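Beta-galactosidase (Bacillus circulans subsp. alkalophilus, PDB 3TTY) hydrolyses terminal non-reducing beta-D-galactose residues from beta-D-galactosides, releasing galactose, and binds that sugar at the mouth of a TIM-barrel catalytic domain. Local coordinates at residues Thr341-Ala353 with Tyr357-His369. Sequence-based numbering, arbitrary orientation.
Sequences TVMFFQLRRSVGA and YHGAVIEHVGHEH. With GLA (alpha-D-galactopyranose), chain H.
With CG of both F345 (chi1 -175°) and H358 (chi1 -162°) anti to the backbone N, the two rings meet as a T-shaped (edge-to-face) pair. The edge of F345 points at the face of H358, and F345 CD2 lies 3.5 Å from H358 CE1. The setting is the loop after strand 339-344, the last of the eight parallel strands of the TIM barrel, folded back on itself beside the galactose pocket. One face of F345 lies against the galactose, C4 over its centre, and CB of Q346, which follows a cis peptide bond, covers the opposite face. H358 is steadied by its ND1 bond to G359 O, a straight, in-plane contact of 2.9 Å, while NE2 makes a weak bond to galactose O6; E307 and E355 also bind the sugar.

Farther along, a single beta bridge pairs R348 with I362: I362 N donates to L347 O and R349 N to I362 O, the latter at 3.0 Å. CG2 of I362 sits 3.5 Å from R348 CZ, over the guanidinium face; two waters lie at the edge, in the guanidinium plane, and R348 NH2 forms a salt bridge with D28.

R349 bends at chi3 (82°), bringing NH1 to E363 OE1 at 2.6 Å in a salt bridge. That oxygen also accepts from A360 N, the two donors arriving on opposite faces of the carboxylate plane. An alanine at R349 would take away the charged mate of E363, and the carboxylate, held then by A360 N alone among the contacts described, would probably be freer to turn. H364 also bonds through ND1 to Y502 of the second subunit, so the fold-back reaches the subunit interface; its NE2 donates to S350 O at 2.9 Å, with the oxygen in the imidazole plane.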
ATOM      1  N   THR A 341      37.922   1.710  14.521  1.00 17.78           N
ATOM      2  CA  THR A 341      37.260   1.254  15.730  1.00 20.54           C
ATOM      3  C   THR A 341      36.273   0.173  15.324  1.00 18.51           C
ATOM      4  O   THR A 341      35.804   0.151  14.181  1.00 20.35           O
ATOM      5  CB  THR A 341      36.472   2.387  16.433  1.00 19.70           C
ATOM      6  OG1 THR A 341      35.314   2.706  15.662  1.00 20.36           O
ATOM      7  CG2 THR A 341      37.311   3.627  16.601  1.00 18.94           C
ATOM      8  N   VAL A 342      35.971  -0.739  16.238  1.00 16.22           N
ATOM      9  CA  VAL A 342      34.767  -1.552  16.084  1.00 17.82           C
ATOM     10  C   VAL A 342      33.911  -1.495  17.348  1.00 19.74           C
ATOM     11  O   VAL A 342      34.298  -1.968  18.419  1.00 18.52           O
ATOM     12  CB  VAL A 342      35.025  -3.011  15.570  1.00 20.40           C
ATOM     13  CG1 VAL A 342      36.441  -3.183  15.052  1.00 15.20           C
ATOM     14  CG2 VAL A 342      34.674  -4.030  16.608  1.00 22.89           C
ATOM     15  N   MET A 343      32.746  -0.877  17.209  1.00 19.41           N
ATOM     16  CA  MET A 343      31.882  -0.623  18.343  1.00 18.78           C
ATOM     17  C   MET A 343      30.454  -1.071  18.046  1.00 21.93           C
ATOM     18  O   MET A 343      30.038  -1.128  16.883  1.00 22.60           O
ATOM     19  CB  MET A 343      31.968   0.846  18.724  1.00 17.61           C
ATOM     20  CG  MET A 343      33.381   1.235  19.104  1.00 15.63           C
ATOM     21  SD  MET A 343      33.774   2.991  19.064  1.00 20.47           S
ATOM     22  CE  MET A 343      32.603   3.691  20.236  1.00 17.19           C
ATOM     23  N   PHE A 344      29.726  -1.412  19.104  1.00 18.41           N
ATOM     24  CA  PHE A 344      28.415  -2.043  18.992  1.00 21.20           C
ATOM     25  C   PHE A 344      27.298  -1.132  19.464  1.00 20.75           C
ATOM     26  O   PHE A 344      27.504  -0.258  20.319  1.00 15.73           O
ATOM     27  CB  PHE A 344      28.335  -3.287  19.913  1.00 22.26           C
ATOM     28  CG  PHE A 344      29.284  -4.399  19.553  1.00 22.71           C
ATOM     29  CD1 PHE A 344      29.077  -5.167  18.410  1.00 19.43           C
ATOM     30  CD2 PHE A 344      30.361  -4.700  20.382  1.00 25.72           C
ATOM     31  CE1 PHE A 344      29.939  -6.199  18.074  1.00 22.09           C
ATOM     32  CE2 PHE A 344      31.238  -5.736  20.059  1.00 25.29           C
ATOM     33  CZ  PHE A 344      31.026  -6.487  18.901  1.00 25.05           C
ATOM     34  N   PHE A 345      26.099  -1.371  18.939  1.00 19.08           N
ATOM     35  CA  PHE A 345      24.909  -1.165  19.751  1.00 16.61           C
ATOM     36  C   PHE A 345      24.399  -2.560  20.122  1.00 18.35           C
ATOM     37  O   PHE A 345      24.222  -3.393  19.232  1.00 18.39           O
ATOM     38  CB  PHE A 345      23.811  -0.397  19.008  1.00 17.26           C
ATOM     39  CG  PHE A 345      22.623  -0.069  19.878  1.00 18.08           C
ATOM     40  CD1 PHE A 345      22.563   1.134  20.574  1.00 18.05           C
ATOM     41  CD2 PHE A 345      21.587  -0.976  20.032  1.00 19.13           C
ATOM     42  CE1 PHE A 345      21.482   1.438  21.398  1.00 16.80           C
ATOM     43  CE2 PHE A 345      20.496  -0.684  20.855  1.00 16.50           C
ATOM     44  CZ  PHE A 345      20.447   0.526  21.537  1.00 19.53           C
ATOM     45  N   GLN A 346      24.212  -2.859  21.409  1.00 17.89           N
ATOM     46  CA  GLN A 346      24.718  -2.081  22.532  1.00 18.15           C
ATOM     47  C   GLN A 346      25.395  -3.073  23.485  1.00 22.00           C
ATOM     48  O   GLN A 346      25.394  -4.276  23.230  1.00 20.58           O
ATOM     49  CB  GLN A 346      23.593  -1.323  23.244  1.00 18.91           C
ATOM     50  CG  GLN A 346      22.400  -2.188  23.674  1.00 15.16           C
ATOM     51  CD  GLN A 346      21.360  -1.397  24.473  1.00 18.25           C
ATOM     52  OE1 GLN A 346      21.714  -0.570  25.307  1.00 18.88           O
ATOM     53  NE2 GLN A 346      20.070  -1.653  24.213  1.00 17.05           N
ATOM     54  N   LEU A 347      25.968  -2.580  24.580  1.00 23.19           N
ATOM     55  CA  LEU A 347      26.731  -3.445  25.478  1.00 20.64           C
ATOM     56  C   LEU A 347      25.859  -4.349  26.380  1.00 21.35           C
ATOM     57  O   LEU A 347      26.264  -5.457  26.734  1.00 22.11           O
ATOM     58  CB  LEU A 347      27.742  -2.626  26.288  1.00 18.24           C
ATOM     59  CG  LEU A 347      28.773  -1.886  25.439  1.00 18.82           C
ATOM     60  CD1 LEU A 347      29.930  -1.382  26.279  1.00 17.85           C
ATOM     61  CD2 LEU A 347      29.279  -2.810  24.324  1.00 20.51           C
ATOM     62  N   ARG A 348      24.665  -3.890  26.735  1.00 19.35           N
ATOM     63  CA  ARG A 348      23.728  -4.730  27.490  1.00 20.57           C
ATOM     64  C   ARG A 348      22.284  -4.435  27.090  1.00 18.47           C
ATOM     65  O   ARG A 348      21.874  -3.281  27.054  1.00 17.59           O
ATOM     66  CB  ARG A 348      23.917  -4.567  29.002  1.00 13.96           C
ATOM     67  CG  ARG A 348      22.631  -4.706  29.796  1.00 18.07           C
ATOM     68  CD  ARG A 348      22.674  -5.680  30.981  1.00 19.79           C
ATOM     69  NE  ARG A 348      23.912  -5.731  31.771  1.00 20.39           N
ATOM     70  CZ  ARG A 348      24.151  -6.691  32.674  1.00 22.40           C
ATOM     71  NH1 ARG A 348      23.244  -7.638  32.889  1.00 14.45           N
ATOM     72  NH2 ARG A 348      25.277  -6.716  33.374  1.00 21.63           N
ATOM     73  N   ARG A 349      21.527  -5.487  26.792  1.00 16.91           N
ATOM     74  CA  ARG A 349      20.174  -5.358  26.253  1.00 16.62           C
ATOM     75  C   ARG A 349      19.237  -4.578  27.177  1.00 20.21           C
ATOM     76  O   ARG A 349      19.330  -4.645  28.410  1.00 15.64           O
ATOM     77  CB  ARG A 349      19.588  -6.738  25.894  1.00 16.20           C
ATOM     78  CG  ARG A 349      20.093  -7.273  24.562  1.00 20.70           C
ATOM     79  CD  ARG A 349      19.885  -8.773  24.308  1.00 22.94           C
ATOM     80  NE  ARG A 349      18.561  -9.092  23.825  1.00 21.37           N
ATOM     81  CZ  ARG A 349      18.274  -9.969  22.857  1.00 21.12           C
ATOM     82  NH1 ARG A 349      19.212 -10.665  22.231  1.00 18.17           N
ATOM     83  NH2 ARG A 349      17.008 -10.167  22.533  1.00 20.35           N
ATOM     84  N   SER A 350      18.364  -3.798  26.551  1.00 20.80           N
ATOM     85  CA  SER A 350      17.292  -3.085  27.236  1.00 17.25           C
ATOM     86  C   SER A 350      16.142  -4.050  27.491  1.00 18.35           C
ATOM     87  O   SER A 350      16.180  -5.192  27.038  1.00 19.26           O
ATOM     88  CB  SER A 350      16.798  -1.957  26.347  1.00 17.21           C
ATOM     89  OG  SER A 350      16.443  -2.491  25.085  1.00 18.50           O
ATOM     90  N   VAL A 351      15.074  -3.556  28.109  1.00 21.09           N
ATOM     91  CA  VAL A 351      14.194  -4.419  28.882  1.00 20.49           C
ATOM     92  C   VAL A 351      12.634  -4.405  28.704  1.00 20.68           C
ATOM     93  O   VAL A 351      12.012  -5.421  28.980  1.00 20.64           O
ATOM     94  CB  VAL A 351      14.633  -4.293  30.377  1.00 22.42           C
ATOM     95  CG1 VAL A 351      13.498  -3.931  31.285  1.00 17.05           C
ATOM     96  CG2 VAL A 351      15.419  -5.524  30.822  1.00 21.56           C
ATOM     97  N   GLY A 352      11.971  -3.336  28.241  1.00 21.06           N
ATOM     98  CA  GLY A 352      12.562  -2.093  27.819  1.00 26.03           C
ATOM     99  C   GLY A 352      12.073  -1.461  26.516  1.00 16.62           C
ATOM    100  O   GLY A 352      12.898  -0.908  25.802  1.00 24.53           O
ATOM    101  N   ALA A 353      10.778  -1.508  26.186  1.00 18.27           N
ATOM    102  CA  ALA A 353      10.309  -0.865  24.927  1.00 17.28           C
ATOM    103  C   ALA A 353      10.893  -1.491  23.627  1.00 19.21           C
ATOM    104  O   ALA A 353      11.265  -2.673  23.610  1.00 18.60           O
ATOM    105  CB  ALA A 353      10.579   0.666  24.953  1.00 14.85           C
ATOM    106  N   TYR A 357      14.700  -6.583  21.909  1.00 18.10           N
ATOM    107  CA  TYR A 357      15.107  -7.755  21.125  1.00 16.41           C
ATOM    108  C   TYR A 357      16.176  -7.368  20.124  1.00 20.99           C
ATOM    109  O   TYR A 357      16.436  -8.087  19.164  1.00 25.62           O
ATOM    110  CB  TYR A 357      13.905  -8.480  20.472  1.00 17.44           C
ATOM    111  CG  TYR A 357      12.895  -8.781  21.524  1.00 20.47           C
ATOM    112  CD1 TYR A 357      13.306  -9.285  22.750  1.00 18.84           C
ATOM    113  CD2 TYR A 357      11.557  -8.466  21.358  1.00 18.69           C
ATOM    114  CE1 TYR A 357      12.413  -9.506  23.760  1.00 18.63           C
ATOM    115  CE2 TYR A 357      10.655  -8.691  22.369  1.00 17.68           C
ATOM    116  CZ  TYR A 357      11.091  -9.212  23.573  1.00 17.00           C
ATOM    117  OH  TYR A 357      10.206  -9.428  24.610  1.00 19.12           O
ATOM    118  N   HIS A 358      16.794  -6.216  20.363  1.00 20.29           N
ATOM    119  CA  HIS A 358      18.076  -5.904  19.742  1.00 22.26           C
ATOM    120  C   HIS A 358      19.196  -6.631  20.503  1.00 18.41           C
ATOM    121  O   HIS A 358      19.200  -6.680  21.739  1.00 16.97           O
ATOM    122  CB  HIS A 358      18.339  -4.390  19.714  1.00 21.41           C
ATOM    123  CG  HIS A 358      19.392  -3.981  18.727  1.00 22.50           C
ATOM    124  ND1 HIS A 358      20.735  -4.237  18.918  1.00 21.44           N
ATOM    125  CD2 HIS A 358      19.300  -3.341  17.535  1.00 20.44           C
ATOM    126  CE1 HIS A 358      21.423  -3.773  17.888  1.00 21.90           C
ATOM    127  NE2 HIS A 358      20.575  -3.230  17.033  1.00 21.73           N
ATOM    128  N   GLY A 359      20.130  -7.202  19.751  1.00 19.14           N
ATOM    129  CA  GLY A 359      21.274  -7.893  20.320  1.00 18.53           C
ATOM    130  C   GLY A 359      22.193  -6.990  21.125  1.00 22.12           C
ATOM    131  O   GLY A 359      22.243  -5.768  20.916  1.00 21.35           O
ATOM    132  N   ALA A 360      22.919  -7.596  22.058  1.00 20.69           N
ATOM    133  CA  ALA A 360      23.909  -6.880  22.853  1.00 19.44           C
ATOM    134  C   ALA A 360      25.003  -7.853  23.268  1.00 20.16           C
ATOM    135  O   ALA A 360      24.845  -9.065  23.141  1.00 19.29           O
ATOM    136  CB  ALA A 360      23.267  -6.250  24.075  1.00 15.50           C
ATOM    137  N   VAL A 361      26.118  -7.324  23.755  1.00 21.06           N
ATOM    138  CA  VAL A 361      27.191  -8.175  24.252  1.00 22.23           C
ATOM    139  C   VAL A 361      26.721  -8.967  25.476  1.00 22.68           C
ATOM    140  O   VAL A 361      26.908 -10.178  25.545  1.00 22.62           O
ATOM    141  CB  VAL A 361      28.423  -7.355  24.586  1.00 23.80           C
ATOM    142  CG1 VAL A 361      29.468  -8.225  25.274  1.00 22.10           C
ATOM    143  CG2 VAL A 361      28.972  -6.724  23.300  1.00 23.87           C
ATOM    144  N   ILE A 362      26.091  -8.277  26.424  1.00 20.41           N
ATOM    145  CA  ILE A 362      25.451  -8.924  27.565  1.00 19.70           C
ATOM    146  C   ILE A 362      23.929  -8.909  27.382  1.00 21.53           C
ATOM    147  O   ILE A 362      23.319  -7.847  27.185  1.00 16.49           O
ATOM    148  CB  ILE A 362      25.780  -8.201  28.873  1.00 17.43           C
ATOM    149  CG1 ILE A 362      27.294  -8.124  29.074  1.00 20.94           C
ATOM    150  CG2 ILE A 362      25.082  -8.885  30.049  1.00 19.19           C
ATOM    151  CD1 ILE A 362      27.690  -7.160  30.176  1.00 23.82           C
ATOM    152  N   GLU A 363      23.307 -10.081  27.462  1.00 21.08           N
ATOM    153  CA  GLU A 363      21.910 -10.183  27.063  1.00 19.99           C
ATOM    154  C   GLU A 363      20.986 -10.528  28.228  1.00 21.04           C
ATOM    155  O   GLU A 363      21.366 -10.320  29.381  1.00 19.41           O
ATOM    156  CB  GLU A 363      21.777 -11.057  25.811  1.00 20.25           C
ATOM    157  CG  GLU A 363      22.539 -10.383  24.651  1.00 19.19           C
ATOM    158  CD  GLU A 363      22.449 -11.096  23.309  1.00 24.33           C
ATOM    159  OE1 GLU A 363      21.832 -10.535  22.375  1.00 19.58           O
ATOM    160  OE2 GLU A 363      23.044 -12.189  23.163  1.00 26.09           O
ATOM    161  N   HIS A 364      19.762 -10.969  27.951  1.00 17.26           N
ATOM    162  CA  HIS A 364      18.770 -11.069  29.022  1.00 17.18           C
ATOM    163  C   HIS A 364      19.127 -12.116  30.079  1.00 19.69           C
ATOM    164  O   HIS A 364      18.740 -11.974  31.232  1.00 19.01           O
ATOM    165  CB  HIS A 364      17.349 -11.277  28.470  1.00 17.52           C
ATOM    166  CG  HIS A 364      16.827 -10.100  27.699  1.00 19.51           C
ATOM    167  ND1 HIS A 364      16.058 -10.233  26.562  1.00 17.54           N
ATOM    168  CD2 HIS A 364      16.983  -8.768  27.891  1.00 17.41           C
ATOM    169  CE1 HIS A 364      15.759  -9.036  26.091  1.00 19.30           C
ATOM    170  NE2 HIS A 364      16.306  -8.129  26.882  1.00 20.45           N
ATOM    171  N   VAL A 365      19.866 -13.151  29.685  1.00 21.18           N
ATOM    172  CA  VAL A 365      20.370 -14.138  30.642  1.00 20.18           C
ATOM    173  C   VAL A 365      21.282 -13.494  31.674  1.00 21.56           C
ATOM    174  O   VAL A 365      21.407 -13.992  32.781  1.00 21.39           O
ATOM    175  CB  VAL A 365      21.233 -15.221  29.978  1.00 18.36           C
ATOM    176  CG1 VAL A 365      21.103 -16.524  30.784  1.00 22.72           C
ATOM    177  CG2 VAL A 365      20.850 -15.403  28.539  1.00 35.57           C
ATOM    178  N   GLY A 366      21.978 -12.430  31.274  1.00 19.74           N
ATOM    179  CA  GLY A 366      22.799 -11.668  32.193  1.00 19.60           C
ATOM    180  C   GLY A 366      24.142 -12.266  32.578  1.00 19.35           C
ATOM    181  O   GLY A 366      24.652 -11.963  33.641  1.00 20.90           O
ATOM    182  N   HIS A 367      24.725 -13.099  31.722  1.00 19.81           N
ATOM    183  CA  HIS A 367      26.045 -13.660  32.011  1.00 20.49           C
ATOM    184  C   HIS A 367      26.809 -13.923  30.716  1.00 18.88           C
ATOM    185  O   HIS A 367      26.247 -13.828  29.626  1.00 20.66           O
ATOM    186  CB  HIS A 367      25.947 -14.941  32.861  1.00 16.66           C
ATOM    187  CG  HIS A 367      25.350 -16.105  32.133  1.00 19.41           C
ATOM    188  ND1 HIS A 367      24.273 -16.818  32.619  1.00 19.72           N
ATOM    189  CD2 HIS A 367      25.673 -16.675  30.945  1.00 16.35           C
ATOM    190  CE1 HIS A 367      23.964 -17.781  31.768  1.00 20.77           C
ATOM    191  NE2 HIS A 367      24.801 -17.716  30.744  1.00 23.28           N
ATOM    192  N   GLU A 368      28.082 -14.281  30.850  1.00 21.52           N
ATOM    193  CA  GLU A 368      29.010 -14.342  29.720  1.00 21.08           C
ATOM    194  C   GLU A 368      29.009 -15.691  29.019  1.00 22.60           C
ATOM    195  O   GLU A 368      29.681 -15.871  28.002  1.00 22.48           O
ATOM    196  CB  GLU A 368      30.429 -14.037  30.207  1.00 21.64           C
ATOM    197  CG  GLU A 368      31.001 -15.108  31.141  1.00 24.24           C
ATOM    198  CD  GLU A 368      30.750 -14.826  32.610  1.00 25.31           C
ATOM    199  OE1 GLU A 368      29.618 -14.405  32.958  1.00 20.84           O
ATOM    200  OE2 GLU A 368      31.699 -15.018  33.417  1.00 27.65           O
ATOM    201  N   HIS A 369      28.269 -16.645  29.570  1.00 22.23           N
ATOM    202  CA  HIS A 369      28.319 -18.012  29.056  1.00 25.44           C
ATOM    203  C   HIS A 369      27.309 -18.183  27.945  1.00 24.15           C
ATOM    204  O   HIS A 369      26.265 -18.826  28.102  1.00 21.97           O
ATOM    205  CB  HIS A 369      28.137 -19.018  30.194  1.00 20.06           C
ATOM    206  CG  HIS A 369      29.098 -18.792  31.320  1.00 28.52           C
ATOM    207  ND1 HIS A 369      30.445 -19.075  31.213  1.00 26.73           N
ATOM    208  CD2 HIS A 369      28.921 -18.250  32.548  1.00 26.11           C
ATOM    209  CE1 HIS A 369      31.050 -18.749  32.341  1.00 29.39           C
ATOM    210  NE2 HIS A 369      30.148 -18.241  33.166  1.00 29.40           N
TER
HETATM  211  C1  GLA H 677      20.806   3.087  15.206  1.00 24.02           C
HETATM  212  C2  GLA H 677      20.807   3.968  16.480  1.00 19.21           C
HETATM  213  C3  GLA H 677      20.993   3.155  17.773  1.00 19.40           C
HETATM  214  C4  GLA H 677      20.025   1.982  17.727  1.00 19.50           C
HETATM  215  C5  GLA H 677      20.237   1.195  16.430  1.00 21.87           C
HETATM  216  C6  GLA H 677      19.306  -0.023  16.444  1.00 18.83           C
HETATM  217  O1  GLA H 677      22.078   2.523  14.841  1.00 25.40           O
HETATM  218  O2  GLA H 677      21.829   4.948  16.401  1.00 19.74           O
HETATM  219  O3  GLA H 677      20.707   3.937  18.946  1.00 16.09           O
HETATM  220  O4  GLA H 677      18.718   2.541  17.734  1.00 18.67           O
HETATM  221  O5  GLA H 677      19.876   2.019  15.316  1.00 21.74           O
HETATM  222  O6  GLA H 677      19.732  -0.980  15.465  1.00 19.98           O
HETATM  223  O   HOH W   1      18.816  -4.410  23.336  1.00 20.60           O
HETATM  224  O   HOH W   2      24.260  -9.457  34.821  1.00 20.28           O
HETATM  225  O   HOH W   3      20.969  -8.486  31.260  1.00 23.20           O